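Local coordinates for metal transporter CNNM3 (Homo sapiens, PDB 6DFD), which is a membrane protein implicated in magnesium efflux, whose cyclic nucleotide-binding homology domain mediates dimerization and is required for that activity, at residues Pro47-Leu50 with Leu51-Arg55; Leu101-Arg104 with Ser105-Val108. The protein carries 6 engineered substitutions. All coordinates share one frame; numbering follows the deposited sequence.

Contact 1: Pro47-Leu50 with Leu51-Arg55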
loop_
_atom_site.group_PDB
_atom_site.type_symbol
_atom_site.label_atom_id
_atom_site.label_comp_id
_atom_site.label_asym_id
_atom_site.label_seq_id
_atom_site.Cartn_x
_atom_site.Cartn_y
_atom_site.Cartn_z
ATOM N N PRO A 47 15.464 20.538 -10.027
ATOM C CA PRO A 47 16.481 19.581 -10.512
ATOM C C PRO A 47 17.030 18.669 -9.426
ATOM O O PRO A 47 17.366 17.507 -9.701
ATOM C CB PRO A 47 17.587 20.488 -11.075
ATOM C CG PRO A 47 16.965 21.834 -11.248
ATOM C CD PRO A 47 15.867 21.940 -10.248
ATOM N N GLN A 48 17.151 19.171 -8.196
ATOM C CA GLN A 48 17.644 18.341 -7.105
ATOM C C GLN A 48 16.622 17.281 -6.706
ATOM O O GLN A 48 17.002 16.184 -6.275
ATOM C CB GLN A 48 18.008 19.220 -5.906
ATOM C CG GLN A 48 19.032 20.329 -6.184
ATOM C CD GLN A 48 18.465 21.546 -6.926
ATOM O OE1 GLN A 48 17.242 21.705 -7.076
ATOM N NE2 GLN A 48 19.360 22.420 -7.384
ATOM N N LEU A 49 15.324 17.588 -6.816
ATOM C CA LEU A 49 14.307 16.568 -6.565
ATOM C C LEU A 49 14.360 15.474 -7.627
ATOM O O LEU A 49 14.208 14.288 -7.317
ATOM C CB LEU A 49 12.913 17.205 -6.508
ATOM C CG LEU A 49 11.704 16.264 -6.368
ATOM C CD1 LEU A 49 11.789 15.395 -5.107
ATOM C CD2 LEU A 49 10.406 17.060 -6.372
ATOM N N LEU A 50 14.574 15.843 -8.889
ATOM C CA LEU A 50 14.694 14.809 -9.908
ATOM C C LEU A 50 15.955 13.984 -9.707
ATOM O O LEU A 50 15.941 12.774 -9.952
ATOM C CB LEU A 50 14.661 15.428 -11.304
ATOM C CG LEU A 50 13.303 16.056 -11.646
ATOM C CD1 LEU A 50 13.308 16.649 -13.053
ATOM C CD2 LEU A 50 12.149 15.055 -11.506
ATOM N N LEU A 51 17.040 14.608 -9.237
ATOM C CA LEU A 51 18.241 13.842 -8.901
ATOM C C LEU A 51 17.979 12.885 -7.745
ATOM O O LEU A 51 18.405 11.723 -7.777
ATOM C CB LEU A 51 19.382 14.797 -8.553
ATOM C CG LEU A 51 20.733 14.172 -8.206
ATOM C CD1 LEU A 51 21.253 13.284 -9.341
ATOM C CD2 LEU A 51 21.738 15.289 -7.881
ATOM N N ALA A 52 17.306 13.359 -6.697
ATOM C CA ALA A 52 16.950 12.477 -5.589
ATOM C C ALA A 52 16.078 11.329 -6.069
ATOM O O ALA A 52 16.209 10.190 -5.597
ATOM C CB ALA A 52 16.216 13.261 -4.507
ATOM N N THR A 53 15.176 11.616 -7.004
ATOM C CA THR A 53 14.301 10.585 -7.539
ATOM C C THR A 53 15.114 9.544 -8.301
ATOM O O THR A 53 14.883 8.336 -8.166
ATOM C CB THR A 53 13.248 11.224 -8.438
ATOM O OG1 THR A 53 12.470 12.182 -7.690
ATOM C CG2 THR A 53 12.315 10.165 -9.015
ATOM N N GLN A 54 16.074 9.999 -9.106
ATOM C CA GLN A 54 16.928 9.068 -9.841
ATOM C C GLN A 54 17.726 8.194 -8.888
ATOM O O GLN A 54 17.727 6.966 -9.023
ATOM C CB GLN A 54 17.858 9.830 -10.781
ATOM C CG GLN A 54 18.834 8.934 -11.528
ATOM C CD GLN A 54 20.141 8.840 -10.815
ATOM O OE1 GLN A 54 20.838 9.840 -10.658
ATOM N NE2 GLN A 54 20.482 7.646 -10.349
ATOM N N ARG A 55 18.402 8.799 -7.898
ATOM C CA ARG A 55 19.173 7.990 -6.953
ATOM C C ARG A 55 18.280 6.974 -6.256
ATOM O O ARG A 55 18.664 5.815 -6.051
ATOM C CB ARG A 55 19.842 8.867 -5.892
ATOM C CG ARG A 55 20.713 9.993 -6.392
ATOM C CD ARG A 55 21.808 9.503 -7.274
ATOM N NE ARG A 55 22.862 10.505 -7.407
ATOM C CZ ARG A 55 23.733 10.532 -8.406
ATOM N NH1 ARG A 55 23.669 9.620 -9.369
ATOM N NH2 ARG A 55 24.670 11.473 -8.446
#

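Contact 2: Leu101-Arg104 with Ser105-Val108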
loop_
_atom_site.group_PDB
_atom_site.type_symbol
_atom_site.label_atom_id
_atom_site.label_comp_id
_atom_site.label_asym_id
_atom_site.label_seq_id
_atom_site.Cartn_x
_atom_site.Cartn_y
_atom_site.Cartn_z
ATOM N N LEU A 101 -5.135 6.119 -10.913
ATOM C CA LEU A 101 -3.872 5.788 -11.561
ATOM C C LEU A 101 -3.839 4.342 -12.033
ATOM O O LEU A 101 -3.249 4.038 -13.081
ATOM C CB LEU A 101 -2.717 6.040 -10.594
ATOM C CG LEU A 101 -2.620 7.433 -9.967
ATOM C CD1 LEU A 101 -1.371 7.528 -9.090
ATOM C CD2 LEU A 101 -2.618 8.514 -11.038
ATOM N N TYR A 102 -4.464 3.445 -11.273
ATOM C CA TYR A 102 -4.566 2.039 -11.623
ATOM C C TYR A 102 -5.943 1.538 -11.227
ATOM O O TYR A 102 -6.531 2.008 -10.251
ATOM C CB TYR A 102 -3.497 1.201 -10.924
ATOM C CG TYR A 102 -2.102 1.591 -11.326
ATOM C CD1 TYR A 102 -1.485 0.995 -12.414
ATOM C CD2 TYR A 102 -1.408 2.569 -10.627
ATOM C CE1 TYR A 102 -0.204 1.352 -12.792
ATOM C CE2 TYR A 102 -0.126 2.936 -10.997
ATOM C CZ TYR A 102 0.467 2.319 -12.085
ATOM O OH TYR A 102 1.739 2.672 -12.474
ATOM N N GLN A 103 -6.449 0.575 -11.992
ATOM C CA GLN A 103 -7.733 -0.034 -11.686
ATOM C C GLN A 103 -7.610 -1.538 -11.844
ATOM O O GLN A 103 -7.116 -2.015 -12.872
ATOM C CB GLN A 103 -8.830 0.523 -12.589
ATOM C CG GLN A 103 -9.006 2.020 -12.427
ATOM C CD GLN A 103 -9.935 2.609 -13.454
ATOM O OE1 GLN A 103 -9.511 3.345 -14.345
ATOM N NE2 GLN A 103 -11.215 2.283 -13.339
ATOM N N ARG A 104 -8.032 -2.271 -10.812
ATOM C CA ARG A 104 -8.016 -3.728 -10.835
ATOM C C ARG A 104 -8.434 -4.248 -12.198
ATOM O O ARG A 104 -9.417 -3.785 -12.782
ATOM C CB ARG A 104 -8.960 -4.296 -9.776
ATOM C CG ARG A 104 -8.430 -4.329 -8.365
ATOM C CD ARG A 104 -9.315 -5.240 -7.520
ATOM N NE ARG A 104 -8.698 -6.547 -7.314
ATOM C CZ ARG A 104 -7.973 -6.883 -6.250
ATOM N NH1 ARG A 104 -7.764 -6.014 -5.264
ATOM N NH2 ARG A 104 -7.453 -8.100 -6.173
ATOM N N SER A 105 -7.669 -5.211 -12.703
ATOM C CA SER A 105 -7.984 -5.981 -13.898
ATOM C C SER A 105 -7.999 -5.137 -15.167
ATOM O O SER A 105 -8.266 -5.677 -16.246
ATOM C CB SER A 105 -9.331 -6.711 -13.780
ATOM O OG SER A 105 -9.382 -7.521 -12.615
ATOM N N GLN A 106 -7.720 -3.836 -15.084
ATOM C CA GLN A 106 -7.678 -2.992 -16.270
ATOM C C GLN A 106 -6.259 -2.967 -16.827
ATOM O O GLN A 106 -5.327 -2.609 -16.091
ATOM C CB GLN A 106 -8.132 -1.581 -15.951
ATOM C CG GLN A 106 -7.807 -0.578 -17.052
ATOM C CD GLN A 106 -8.702 0.646 -17.020
ATOM O OE1 GLN A 106 -8.227 1.773 -16.875
ATOM N NE2 GLN A 106 -10.008 0.432 -17.161
ATOM N N PRO A 107 -6.047 -3.333 -18.093
ATOM C CA PRO A 107 -4.689 -3.325 -18.646
ATOM C C PRO A 107 -4.003 -1.984 -18.429
ATOM O O PRO A 107 -4.608 -0.921 -18.589
ATOM C CB PRO A 107 -4.912 -3.604 -20.136
ATOM C CG PRO A 107 -6.205 -4.328 -20.198
ATOM C CD PRO A 107 -7.043 -3.778 -19.087
ATOM N N VAL A 108 -2.727 -2.046 -18.058
ATOM C CA VAL A 108 -1.928 -0.855 -17.819
ATOM C C VAL A 108 -0.516 -1.110 -18.328
ATOM O O VAL A 108 -0.039 -2.250 -18.355
ATOM C CB VAL A 108 -1.918 -0.476 -16.323
ATOM C CG1 VAL A 108 -1.002 -1.416 -15.531
ATOM C CG2 VAL A 108 -1.518 0.980 -16.151
HETATM O O HOH W 1 -4.847 -0.294 -14.321
#

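Contact 1: Pro47-Leu50 with Leu51-Arg55
Leu51 and Leu50 meet their partners chiefly through backbone, with those partners one turn away on the same helix. Leu51 N donates to Pro47 O at 3.0 Å, and its CB lies 3.6 Å from both Pro47 O and Gln48 O. With CG anti to the backbone N (chi1 -179°), the branch leads off from Pro47-Leu50, and its CD1 lies 3.6 Å above one face of the Arg55 guanidinium, offset toward the rim. Leu50 O receives Gln54 N at 2.9 Å, while the Leu50 CB bond points away from Leu51-Arg55 and its side chain packs on Ile45. Thr53 adds a side-chain bond to the pattern: OG1, set beside its own backbone N (chi1 -59°), donates to Leu49 O at 2.8 Å, and Thr53 N reaches the same oxygen at 2.9 Å from the opposite face of the carbonyl plane. Two donors thus grip one acceptor. The threonine is buried among Leu78, Leu115 and Phe135, so an alanine here would probably leave Leu49 O with the amide alone of these two donors and open a small gap beside Phe135. Regular i to i+4 bonding with a hydroxyl returned to the preceding turn's carbonyl is typical of threonine inside an alpha helix, here helix 47-60, at its N-terminal end.

Contact 2: Leu101-Arg104 with Ser105-Val108
Tyr102 and Gln103 face Val108 and Gln106 across a local chain reversal, a type II beta turn from Gln103 to Gln106 that follows the edge strand 100-102 and starts the loop leading to strand 110-114. The turn is closed by Gln106 N to Gln103 O, 2.9 Å long with an N-H...O angle of 158°. Its type rests on the backbone: Arg104 is extended at the second position, and Ser105 occupies the third with a positive phi of 65°, in the left-handed region. A water fastens the reversal a second time: it accepts from Gln103 N at 3.0 Å and donates to Gln106 O at 3.0 Å, joining the two arms just beyond the direct bond. The two glutamine side chains run side by side in the same direction, their CB atoms 4.0 Å apart.

Just before the turn, Leu101 and Tyr102 both face Val183, forming a classic beta bulge in this edge strand of the beta-barrel, where the chain turns a corner. Val108 and the tyrosine cross at about a right angle. Val108 CG2 approaches Tyr102 CE1 obliquely at 3.6 Å, whereas Val108 CG1 sits in the ring plane, at the edge, 4.0 Å from Tyr102 CE1. The valine manages both because CG1 lies between backbone N and carbonyl carbon (chi1 75°), while CG2, anti to the backbone N, comes in beside the same CD1-CE1 edge. The ring's far end is tied down too, Tyr102 OH being hydrogen-bonded to Tyr110 O, and the rings of Tyr102 and Tyr181 meet edge-to-face. Arg104 has a chain bent at its third torsion, and its guanidinium forms a salt bridge with Glu122 and a hydrogen bond to Gly124 O.

Overall arrangement
Contact 1 comes first along the chain and is complete before contact 2 begins; helix 71-78 and strand 84-87 lie between them. Their centres are 27 Å apart, on opposite sides of the chain's centre, and their nearest atoms stay about 13 Å from each other. One belongs to the helical part, on helix 47-60; the other is a turn beyond strand 100-102, at the edge of a four-stranded antiparallel sheet. Strand 110-114 offers an indirect route: the loop of contact 2 runs into it, and Leu115, just past its end, touches Thr53. No other chain of the assembly touches either contact, so in this assembly the dimer contacts are made elsewhere, and both contacts lie within a single domain.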